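PDB 6J2P: COMPASS component SPP1 from Saccharomyces cerevisiae S288c, which reads the trimethyl mark on the histone H3 tail through its PHD finger, as a subunit of the Set1C/COMPASS histone methyltransferase complex. Local coordinates for residues A[65-70]-A[88-93]; A[96-101]-A[109-114]; A[25-30]-A[45-50]. One frame throughout, in Å; residues are numbered along the deposited sequence.

Contact 1: A[65-70]-A[88-93]; sequences FSFYCP and PKTLWK. With ZN (zinc ion), chain I.
Tyr68 turns one face of its ring to Pro88, and its side chain can be walked from root to ring. Tyr68 CB passes Thr90 OG1 at 4.0 Å. From there CG, anti to the carbonyl carbon (chi1 -75°), leads into a ring that meets Pro88 CB over its centre: that carbon sits 3.3 Å from the Tyr68 ring centroid and only 4° off the normal, a CH-pi contact. CD1 and CE1 are also near Pro88 CG, while on the other branch the ring edge at CD2 meets Lys89 O. Farther out, CE2 lies near both Pro88 CB and Lys89 O, and CZ is still close to Pro88 CB. The two side chains cross at about a right angle. With an alanine in place of Tyr68, the ring would be gone and Pro88 would probably lose its aromatic partner, opening a gap beside the Lys89 carbonyl. The backbone of Tyr68 is tied as well, its N giving a 2.9 Å hydrogen bond to Thr90 OG1, with 162° at the hydrogen.

Farther along, the chains pair antiparallel. Phe65 and Ser66 both face Leu91, a classic beta bulge: Leu91 O takes a bond from Phe65 N at 3.0 Å and a weak one from Ser66 N, and Leu91 N returns a bond to Ser66 O. In this way the short strand of the C3H-type zinc finger is joined to strand 64-66 of the PHD finger. Beside the paired backbones, Ser66 OG meets Leu91 CD1 at 3.6 Å, and Thr90 CG2 lies 3.5 Å from Ser66 O. The Phe65 ring has Leu91 CD1 and Lys93 CE at its edge, and the extended Lys93 chain crosses it. Cys69 turns away from 88-93 to bind zinc together with Cys42, Cys45 and Cys72.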
loop_
_atom_site.group_PDB
_atom_site.type_symbol
_atom_site.label_atom_id
_atom_site.label_comp_id
_atom_site.label_asym_id
_atom_site.label_seq_id
_atom_site.Cartn_x
_atom_site.Cartn_y
_atom_site.Cartn_z
ATOM N N PHE A 65 2.308 -3.769 3.425
ATOM C CA PHE A 65 2.961 -5.044 3.150
ATOM C C PHE A 65 2.293 -5.763 1.984
ATOM O O PHE A 65 2.966 -6.203 1.047
ATOM C CB PHE A 65 2.954 -5.926 4.400
ATOM C CG PHE A 65 3.652 -7.246 4.213
ATOM C CD1 PHE A 65 5.029 -7.304 4.072
ATOM C CD2 PHE A 65 2.929 -8.428 4.170
ATOM C CE1 PHE A 65 5.672 -8.516 3.897
ATOM C CE2 PHE A 65 3.566 -9.642 3.995
ATOM C CZ PHE A 65 4.940 -9.687 3.858
ATOM N N SER A 66 0.969 -5.890 2.028
ATOM C CA SER A 66 0.207 -6.492 0.942
ATOM C C SER A 66 -1.155 -5.820 0.888
ATOM O O SER A 66 -1.838 -5.713 1.911
ATOM C CB SER A 66 0.055 -8.005 1.133
ATOM O OG SER A 66 -0.476 -8.309 2.411
ATOM N N PHE A 67 -1.542 -5.365 -0.297
ATOM C CA PHE A 67 -2.788 -4.637 -0.477
ATOM C C PHE A 67 -3.832 -5.526 -1.139
ATOM O O PHE A 67 -3.517 -6.325 -2.027
ATOM C CB PHE A 67 -2.566 -3.377 -1.316
ATOM C CG PHE A 67 -3.836 -2.680 -1.707
ATOM C CD1 PHE A 67 -4.539 -1.921 -0.786
ATOM C CD2 PHE A 67 -4.329 -2.787 -2.997
ATOM C CE1 PHE A 67 -5.712 -1.279 -1.144
ATOM C CE2 PHE A 67 -5.500 -2.150 -3.361
ATOM C CZ PHE A 67 -6.193 -1.395 -2.432
ATOM N N TYR A 68 -5.079 -5.379 -0.696
ATOM C CA TYR A 68 -6.212 -6.085 -1.279
ATOM C C TYR A 68 -7.333 -5.083 -1.501
ATOM O O TYR A 68 -7.792 -4.439 -0.551
ATOM C CB TYR A 68 -6.671 -7.235 -0.378
ATOM C CG TYR A 68 -5.744 -8.429 -0.424
ATOM C CD1 TYR A 68 -5.732 -9.279 -1.523
ATOM C CD2 TYR A 68 -4.874 -8.701 0.624
ATOM C CE1 TYR A 68 -4.885 -10.370 -1.576
ATOM C CE2 TYR A 68 -4.022 -9.791 0.580
ATOM C CZ TYR A 68 -4.033 -10.622 -0.523
ATOM O OH TYR A 68 -3.188 -11.708 -0.576
ATOM N N CYS A 69 -7.765 -4.948 -2.757
ATOM C CA CYS A 69 -8.761 -3.954 -3.114
ATOM C C CYS A 69 -10.098 -4.274 -2.443
ATOM O O CYS A 69 -10.318 -5.398 -1.987
ATOM C CB CYS A 69 -8.917 -3.894 -4.632
ATOM S SG CYS A 69 -9.834 -5.258 -5.376
ATOM N N PRO A 70 -11.000 -3.290 -2.353
ATOM C CA PRO A 70 -12.296 -3.551 -1.704
ATOM C C PRO A 70 -13.080 -4.683 -2.338
ATOM O O PRO A 70 -13.811 -5.391 -1.632
ATOM C CB PRO A 70 -13.035 -2.210 -1.839
ATOM C CG PRO A 70 -12.287 -1.451 -2.896
ATOM C CD PRO A 70 -10.866 -1.875 -2.738
ATOM N N PRO A 88 -9.162 -12.223 1.942
ATOM C CA PRO A 88 -7.904 -11.505 2.162
ATOM C C PRO A 88 -8.151 -10.107 2.698
ATOM O O PRO A 88 -9.159 -9.465 2.391
ATOM C CB PRO A 88 -7.274 -11.462 0.767
ATOM C CG PRO A 88 -8.448 -11.494 -0.161
ATOM C CD PRO A 88 -9.477 -12.367 0.510
ATOM N N LYS A 89 -7.210 -9.638 3.514
ATOM C CA LYS A 89 -7.285 -8.324 4.133
ATOM C C LYS A 89 -5.961 -7.601 3.941
ATOM O O LYS A 89 -4.897 -8.228 3.947
ATOM C CB LYS A 89 -7.615 -8.435 5.627
ATOM C CG LYS A 89 -8.054 -7.132 6.270
ATOM C CD LYS A 89 -8.614 -7.372 7.665
ATOM C CE LYS A 89 -7.616 -8.106 8.548
ATOM N NZ LYS A 89 -8.137 -8.316 9.926
ATOM N N THR A 90 -6.031 -6.284 3.765
ATOM C CA THR A 90 -4.822 -5.492 3.583
ATOM C C THR A 90 -4.000 -5.481 4.866
ATOM O O THR A 90 -4.513 -5.168 5.945
ATOM C CB THR A 90 -5.173 -4.064 3.171
ATOM O OG1 THR A 90 -5.734 -4.070 1.852
ATOM C CG2 THR A 90 -3.930 -3.190 3.182
ATOM N N LEU A 91 -2.724 -5.833 4.748
ATOM C CA LEU A 91 -1.801 -5.832 5.873
ATOM C C LEU A 91 -0.898 -4.607 5.802
ATOM O O LEU A 91 -0.385 -4.259 4.734
ATOM C CB LEU A 91 -0.954 -7.106 5.885
ATOM C CG LEU A 91 -1.712 -8.422 6.065
ATOM C CD1 LEU A 91 -0.806 -9.608 5.770
ATOM C CD2 LEU A 91 -2.289 -8.518 7.467
ATOM N N TRP A 92 -0.702 -3.960 6.946
ATOM C CA TRP A 92 0.102 -2.751 7.039
ATOM C C TRP A 92 1.398 -3.029 7.790
ATOM O O TRP A 92 1.409 -3.765 8.781
ATOM C CB TRP A 92 -0.676 -1.634 7.736
ATOM C CG TRP A 92 -1.887 -1.202 6.975
ATOM C CD1 TRP A 92 -3.123 -1.779 7.004
ATOM C CD2 TRP A 92 -1.980 -0.099 6.067
ATOM N NE1 TRP A 92 -3.980 -1.103 6.170
ATOM C CE2 TRP A 92 -3.303 -0.067 5.582
ATOM C CE3 TRP A 92 -1.072 0.864 5.615
ATOM C CZ2 TRP A 92 -3.739 0.888 4.667
ATOM C CZ3 TRP A 92 -1.510 1.815 4.711
ATOM C CH2 TRP A 92 -2.831 1.819 4.246
ATOM N N LYS A 93 2.488 -2.432 7.312
ATOM C CA LYS A 93 3.773 -2.555 7.981
ATOM C C LYS A 93 3.792 -1.719 9.261
ATOM O O LYS A 93 2.879 -0.939 9.547
ATOM C CB LYS A 93 4.906 -2.129 7.047
ATOM C CG LYS A 93 5.057 -3.013 5.817
ATOM C CD LYS A 93 6.254 -2.601 4.982
ATOM C CE LYS A 93 6.418 -3.500 3.770
ATOM N NZ LYS A 93 7.590 -3.096 2.943
HETATM ZN ZN ZN I . -8.210 -6.943 -6.358
#

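Contact 2: A[96-101]-A[109-114]; sequences CRISDC and SKYCSE. With ZN (zinc ion), chain J.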
loop_
_atom_site.group_PDB
_atom_site.type_symbol
_atom_site.label_atom_id
_atom_site.label_comp_id
_atom_site.label_asym_id
_atom_site.label_seq_id
_atom_site.Cartn_x
_atom_site.Cartn_y
_atom_site.Cartn_z
ATOM N N CYS A 96 8.289 3.310 11.494
ATOM C CA CYS A 96 9.346 3.753 12.398
ATOM C C CYS A 96 8.784 4.696 13.451
ATOM O O CYS A 96 8.019 5.613 13.137
ATOM C CB CYS A 96 10.459 4.441 11.604
ATOM S SG CYS A 96 11.674 5.342 12.603
ATOM N N ARG A 97 9.171 4.463 14.706
ATOM C CA ARG A 97 8.563 5.161 15.833
ATOM C C ARG A 97 8.971 6.629 15.927
ATOM O O ARG A 97 8.415 7.352 16.762
ATOM C CB ARG A 97 8.894 4.427 17.136
ATOM C CG ARG A 97 8.646 2.917 17.068
ATOM C CD ARG A 97 7.744 2.447 18.196
ATOM N NE ARG A 97 8.177 2.974 19.489
ATOM C CZ ARG A 97 7.399 3.068 20.565
ATOM N NH1 ARG A 97 6.137 2.668 20.512
ATOM N NH2 ARG A 97 7.880 3.560 21.700
ATOM N N ILE A 98 9.926 7.084 15.117
ATOM C CA ILE A 98 10.171 8.517 14.985
ATOM C C ILE A 98 8.952 9.152 14.327
ATOM O O ILE A 98 8.545 8.755 13.229
ATOM C CB ILE A 98 11.448 8.785 14.177
ATOM C CG1 ILE A 98 12.653 8.123 14.848
ATOM C CG2 ILE A 98 11.684 10.285 14.029
ATOM C CD1 ILE A 98 12.932 8.631 16.243
ATOM N N SER A 99 8.362 10.148 14.999
ATOM C CA SER A 99 7.112 10.732 14.512
ATOM C C SER A 99 7.276 11.366 13.134
ATOM O O SER A 99 6.304 11.462 12.376
ATOM C CB SER A 99 6.585 11.760 15.513
ATOM O OG SER A 99 7.567 12.734 15.812
ATOM N N ASP A 100 8.491 11.793 12.789
ATOM C CA ASP A 100 8.729 12.383 11.476
ATOM C C ASP A 100 8.750 11.326 10.380
ATOM O O ASP A 100 8.211 11.550 9.290
ATOM C CB ASP A 100 10.048 13.157 11.482
ATOM C CG ASP A 100 9.868 14.608 11.868
ATOM O OD1 ASP A 100 10.453 15.481 11.193
ATOM O OD2 ASP A 100 9.141 14.875 12.846
ATOM N N CYS A 101 9.363 10.176 10.649
ATOM C CA CYS A 101 9.582 9.177 9.614
ATOM C C CYS A 101 8.288 8.449 9.272
ATOM O O CYS A 101 7.439 8.219 10.134
ATOM C CB CYS A 101 10.642 8.174 10.070
ATOM S SG CYS A 101 11.580 7.422 8.724
ATOM N N SER A 109 13.924 -4.410 15.101
ATOM C CA SER A 109 14.171 -2.999 15.365
ATOM C C SER A 109 12.905 -2.163 15.173
ATOM O O SER A 109 12.104 -2.394 14.261
ATOM C CB SER A 109 15.289 -2.475 14.471
ATOM O OG SER A 109 15.384 -1.060 14.596
ATOM N N LYS A 110 12.717 -1.196 16.061
ATOM C CA LYS A 110 11.594 -0.279 15.985
ATOM C C LYS A 110 11.911 0.962 15.160
ATOM O O LYS A 110 11.205 1.968 15.279
ATOM C CB LYS A 110 11.154 0.112 17.396
ATOM C CG LYS A 110 12.292 0.235 18.391
ATOM C CD LYS A 110 11.768 0.493 19.797
ATOM C CE LYS A 110 12.885 0.421 20.830
ATOM N NZ LYS A 110 12.371 0.489 22.229
ATOM N N TYR A 111 12.946 0.908 14.324
ATOM C CA TYR A 111 13.356 2.034 13.500
ATOM C C TYR A 111 13.607 1.563 12.076
ATOM O O TYR A 111 13.860 0.383 11.822
ATOM C CB TYR A 111 14.614 2.711 14.058
ATOM C CG TYR A 111 14.491 3.078 15.512
ATOM C CD1 TYR A 111 13.843 4.240 15.895
ATOM C CD2 TYR A 111 15.006 2.255 16.504
ATOM C CE1 TYR A 111 13.724 4.580 17.220
ATOM C CE2 TYR A 111 14.891 2.585 17.835
ATOM C CZ TYR A 111 14.245 3.749 18.190
ATOM O OH TYR A 111 14.121 4.088 19.517
ATOM N N CYS A 112 13.540 2.516 11.143
ATOM C CA CYS A 112 13.722 2.195 9.734
ATOM C C CYS A 112 15.178 1.913 9.383
ATOM O O CYS A 112 15.437 1.206 8.403
ATOM C CB CYS A 112 13.183 3.331 8.863
ATOM S SG CYS A 112 14.021 4.921 9.082
ATOM N N SER A 113 16.124 2.443 10.153
ATOM C CA SER A 113 17.544 2.228 9.901
ATOM C C SER A 113 18.314 2.567 11.171
ATOM O O SER A 113 17.729 2.891 12.209
ATOM C CB SER A 113 18.029 3.061 8.710
ATOM O OG SER A 113 19.367 2.734 8.371
ATOM N N GLU A 114 19.644 2.485 11.081
ATOM C CA GLU A 114 20.484 2.874 12.209
ATOM C C GLU A 114 20.528 4.389 12.372
ATOM O O GLU A 114 20.675 4.888 13.493
ATOM C CB GLU A 114 21.894 2.305 12.033
ATOM C CG GLU A 114 22.893 2.731 13.103
ATOM C CD GLU A 114 22.364 2.535 14.513
ATOM O OE1 GLU A 114 21.856 1.435 14.815
ATOM O OE2 GLU A 114 22.455 3.485 15.321
HETATM ZN ZN ZN J . 12.814 6.311 10.550
#
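Cys96, Cys101 and Cys112 close on one zinc ion through their sulfurs, Cys112 SG at 2.4 Å from the metal, and His116 completes the site. Cys101 SG and Cys112 SG stand 3.5 Å apart, as two ligands of one metal.

Around this shell, backbone N-H groups turn to the Cys96 sulfur. Ile98 N gives Cys96 SG a hydrogen bond of 3.5 Å and Cys112 N a weak one, which would probably temper the charge of the thiolate. The same sulfur lies at the edge of the Tyr111 ring, near CD1, where Ile98 CG1 also arrives, its side chain crossing the tyrosine at about a right angle.

One shell farther out, Arg97 N bonds to Lys110 O at 3.3 Å and nearly straight, 169° at the hydrogen, while Arg97 CG rests against the same oxygen. Lys110 NZ forms a salt bridge with Glu119. An ST turn, Ser109 OG accepting from Tyr111 N, lies just before Cys112.

This is the unconventional C3H-type zinc finger, needed for overall structural stability; both segments are loops, with no helix or strand between them, and they follow strand 91-92.

Contact 3: A[25-30]-A[45-50]; sequences DVYCIC and CDDWFH. With ZN (zinc ion), chain K; ZN (zinc ion), chain I.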
loop_
_atom_site.group_PDB
_atom_site.type_symbol
_atom_site.label_atom_id
_atom_site.label_comp_id
_atom_site.label_asym_id
_atom_site.label_seq_id
_atom_site.Cartn_x
_atom_site.Cartn_y
_atom_site.Cartn_z
ATOM N N ASP A 25 -6.058 1.958 -21.850
ATOM C CA ASP A 25 -6.288 1.034 -20.749
ATOM C C ASP A 25 -6.572 1.794 -19.463
ATOM O O ASP A 25 -6.030 2.878 -19.224
ATOM C CB ASP A 25 -5.082 0.115 -20.555
ATOM C CG ASP A 25 -4.567 -0.449 -21.859
ATOM O OD1 ASP A 25 -5.387 -0.684 -22.771
ATOM O OD2 ASP A 25 -3.340 -0.652 -21.971
ATOM N N VAL A 26 -7.428 1.206 -18.632
ATOM C CA VAL A 26 -7.927 1.831 -17.418
ATOM C C VAL A 26 -7.650 0.915 -16.234
ATOM O O VAL A 26 -7.360 -0.274 -16.388
ATOM C CB VAL A 26 -9.426 2.162 -17.529
ATOM C CG1 VAL A 26 -9.616 3.336 -18.484
ATOM C CG2 VAL A 26 -10.199 0.927 -18.008
ATOM N N TYR A 27 -7.704 1.497 -15.038
ATOM C CA TYR A 27 -7.411 0.765 -13.814
ATOM C C TYR A 27 -8.320 1.270 -12.700
ATOM O O TYR A 27 -9.132 2.177 -12.899
ATOM C CB TYR A 27 -5.939 0.916 -13.416
ATOM C CG TYR A 27 -4.954 0.487 -14.475
ATOM C CD1 TYR A 27 -4.464 1.396 -15.404
ATOM C CD2 TYR A 27 -4.504 -0.825 -14.541
ATOM C CE1 TYR A 27 -3.559 1.010 -16.374
ATOM C CE2 TYR A 27 -3.598 -1.221 -15.506
ATOM C CZ TYR A 27 -3.128 -0.299 -16.420
ATOM O OH TYR A 27 -2.227 -0.689 -17.383
ATOM N N CYS A 28 -8.179 0.662 -11.521
ATOM C CA CYS A 28 -8.795 1.160 -10.293
ATOM C C CYS A 28 -10.318 1.075 -10.319
ATOM O O CYS A 28 -10.907 0.594 -11.294
ATOM C CB CYS A 28 -8.347 2.603 -10.030
ATOM S SG CYS A 28 -8.721 3.241 -8.388
ATOM N N ILE A 29 -10.958 1.521 -9.236
ATOM C CA ILE A 29 -12.416 1.575 -9.193
ATOM C C ILE A 29 -12.962 2.733 -10.015
ATOM O O ILE A 29 -14.128 2.694 -10.431
ATOM C CB ILE A 29 -12.918 1.683 -7.743
ATOM C CG1 ILE A 29 -12.060 2.676 -6.955
ATOM C CG2 ILE A 29 -12.911 0.320 -7.070
ATOM C CD1 ILE A 29 -12.615 3.020 -5.590
ATOM N N CYS A 30 -12.148 3.765 -10.258
ATOM C CA CYS A 30 -12.540 4.880 -11.110
ATOM C C CYS A 30 -12.539 4.513 -12.587
ATOM O O CYS A 30 -13.185 5.203 -13.384
ATOM C CB CYS A 30 -11.601 6.068 -10.879
ATOM S SG CYS A 30 -9.854 5.727 -11.259
ATOM N N CYS A 45 -6.716 -9.896 -7.408
ATOM C CA CYS A 45 -6.624 -9.684 -8.842
ATOM C C CYS A 45 -5.315 -8.965 -9.156
ATOM O O CYS A 45 -4.540 -8.613 -8.263
ATOM C CB CYS A 45 -7.832 -8.896 -9.343
ATOM S SG CYS A 45 -7.930 -7.196 -8.715
ATOM N N ASP A 46 -5.049 -8.741 -10.438
ATOM C CA ASP A 46 -3.842 -8.042 -10.862
ATOM C C ASP A 46 -4.157 -6.634 -11.355
ATOM O O ASP A 46 -3.630 -6.179 -12.371
ATOM C CB ASP A 46 -3.101 -8.835 -11.934
ATOM C CG ASP A 46 -1.623 -8.507 -11.978
ATOM O OD1 ASP A 46 -1.207 -7.743 -12.873
ATOM O OD2 ASP A 46 -0.879 -9.003 -11.105
ATOM N N ASP A 47 -5.023 -5.928 -10.633
ATOM C CA ASP A 47 -5.387 -4.565 -10.983
ATOM C C ASP A 47 -4.526 -3.567 -10.210
ATOM O O ASP A 47 -3.735 -3.928 -9.335
ATOM C CB ASP A 47 -6.873 -4.320 -10.711
ATOM C CG ASP A 47 -7.484 -3.308 -11.664
ATOM O OD1 ASP A 47 -8.725 -3.155 -11.656
ATOM O OD2 ASP A 47 -6.725 -2.665 -12.421
ATOM N N TRP A 48 -4.689 -2.291 -10.549
ATOM C CA TRP A 48 -3.952 -1.207 -9.918
ATOM C C TRP A 48 -4.926 -0.110 -9.523
ATOM O O TRP A 48 -5.866 0.188 -10.262
ATOM C CB TRP A 48 -2.865 -0.656 -10.848
ATOM C CG TRP A 48 -1.777 -1.648 -11.106
ATOM C CD1 TRP A 48 -1.806 -2.681 -11.997
ATOM C CD2 TRP A 48 -0.505 -1.716 -10.452
ATOM N NE1 TRP A 48 -0.626 -3.384 -11.944
ATOM C CE2 TRP A 48 0.190 -2.811 -11.004
ATOM C CE3 TRP A 48 0.117 -0.953 -9.460
ATOM C CZ2 TRP A 48 1.474 -3.164 -10.595
ATOM C CZ3 TRP A 48 1.392 -1.306 -9.053
ATOM C CH2 TRP A 48 2.057 -2.401 -9.620
ATOM N N PHE A 49 -4.699 0.486 -8.354
ATOM C CA PHE A 49 -5.655 1.403 -7.754
ATOM C C PHE A 49 -4.947 2.656 -7.260
ATOM O O PHE A 49 -3.889 2.575 -6.628
ATOM C CB PHE A 49 -6.408 0.727 -6.595
ATOM C CG PHE A 49 -7.139 -0.524 -7.003
ATOM C CD1 PHE A 49 -8.487 -0.482 -7.314
ATOM C CD2 PHE A 49 -6.475 -1.738 -7.080
ATOM C CE1 PHE A 49 -9.159 -1.624 -7.697
ATOM C CE2 PHE A 49 -7.142 -2.885 -7.461
ATOM C CZ PHE A 49 -8.486 -2.827 -7.774
ATOM N N HIS A 50 -5.543 3.811 -7.549
ATOM C CA HIS A 50 -4.977 5.081 -7.114
ATOM C C HIS A 50 -5.088 5.231 -5.603
ATOM O O HIS A 50 -6.074 4.813 -4.991
ATOM C CB HIS A 50 -5.686 6.247 -7.801
ATOM C CG HIS A 50 -5.603 6.212 -9.296
ATOM N ND1 HIS A 50 -6.693 5.943 -10.094
ATOM C CD2 HIS A 50 -4.561 6.411 -10.137
ATOM C CE1 HIS A 50 -6.326 5.976 -11.363
ATOM N NE2 HIS A 50 -5.038 6.256 -11.416
HETATM ZN ZN ZN K . -8.567 5.490 -9.327
HETATM ZN ZN ZN I . -8.210 -6.943 -6.358
#
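Cys28 SG stands anti to its backbone N (chi1 -167°), while His50 CG lies anti to the carbonyl carbon (chi1 -59°), and from these positions the thiolate and the imidazole meet on one zinc ion. His50 ND1 reaches the metal at 2.1 Å, Cys30 SG at 2.3 Å and Cys28 SG at 2.4 Å; Cys53 supplies the fourth ligand. Cys30 SG lies in the plane of the imidazole, at its edge. The Cys28 sulfur has a second hold, a hydrogen bond of 3.3 Å from His50 N, so His50 holds the site by both its ring and its backbone N-H, and the bond would probably soften the charge on that thiolate.

Next to the metal, Phe49 CD1 packs against Cys28 CA at 3.4 Å, and CE1 touches Ile29 CG2. Trp48 O comes within 2.7 Å of Cys28 N and 3.2 Å of Tyr27 CB. Asp47 OD2 lies at the edge of the Tyr27 ring, near CD2, and is bonded by Trp48 N at 2.8 Å from above the carboxylate plane; that tie helps fix how the carboxylate is turned.

Tyr27 and Trp48 run side by side and point the same way. Their rings form an offset edge-to-face pair with planes at 90°, the edge of the indole directed at the face of the tyrosine. Both side chains also pack on a modified side chain of the bound peptide, and the carboxylate of Asp46 makes a long, weak ion pair with one of its basic side chains. Cys45 belongs to the second zinc of the cross-brace pattern, with Cys42, Cys69 and Cys72. The Tyr27-Trp48 pair forms walls of an aromatic cage, as in other PHD fingers that read trimethyl-lysine, here H3K4me3.

How the contacts relate
Along the chain the contacts follow one another: contact 3 closes before contact 1 opens, and contact 1 before contact 2. Contacts 3 and 1, centres 15 Å apart, share a zinc ion, bound by Cys45 of one and Cys69 of the other, and they touch where Phe49 CZ meets Cys69 CB at 3.3 Å and Phe49 CD2 meets Phe67 CE2. Contact 1 also hands the chain on to contact 2, whose centre is 22 Å away, with no touch beyond the adjoining sequence. Contacts 2 and 3 lie on opposite sides of the chain's centre, nearest atoms about 20 Å apart, so the third zinc is remote from the peptide-binding aromatic pair.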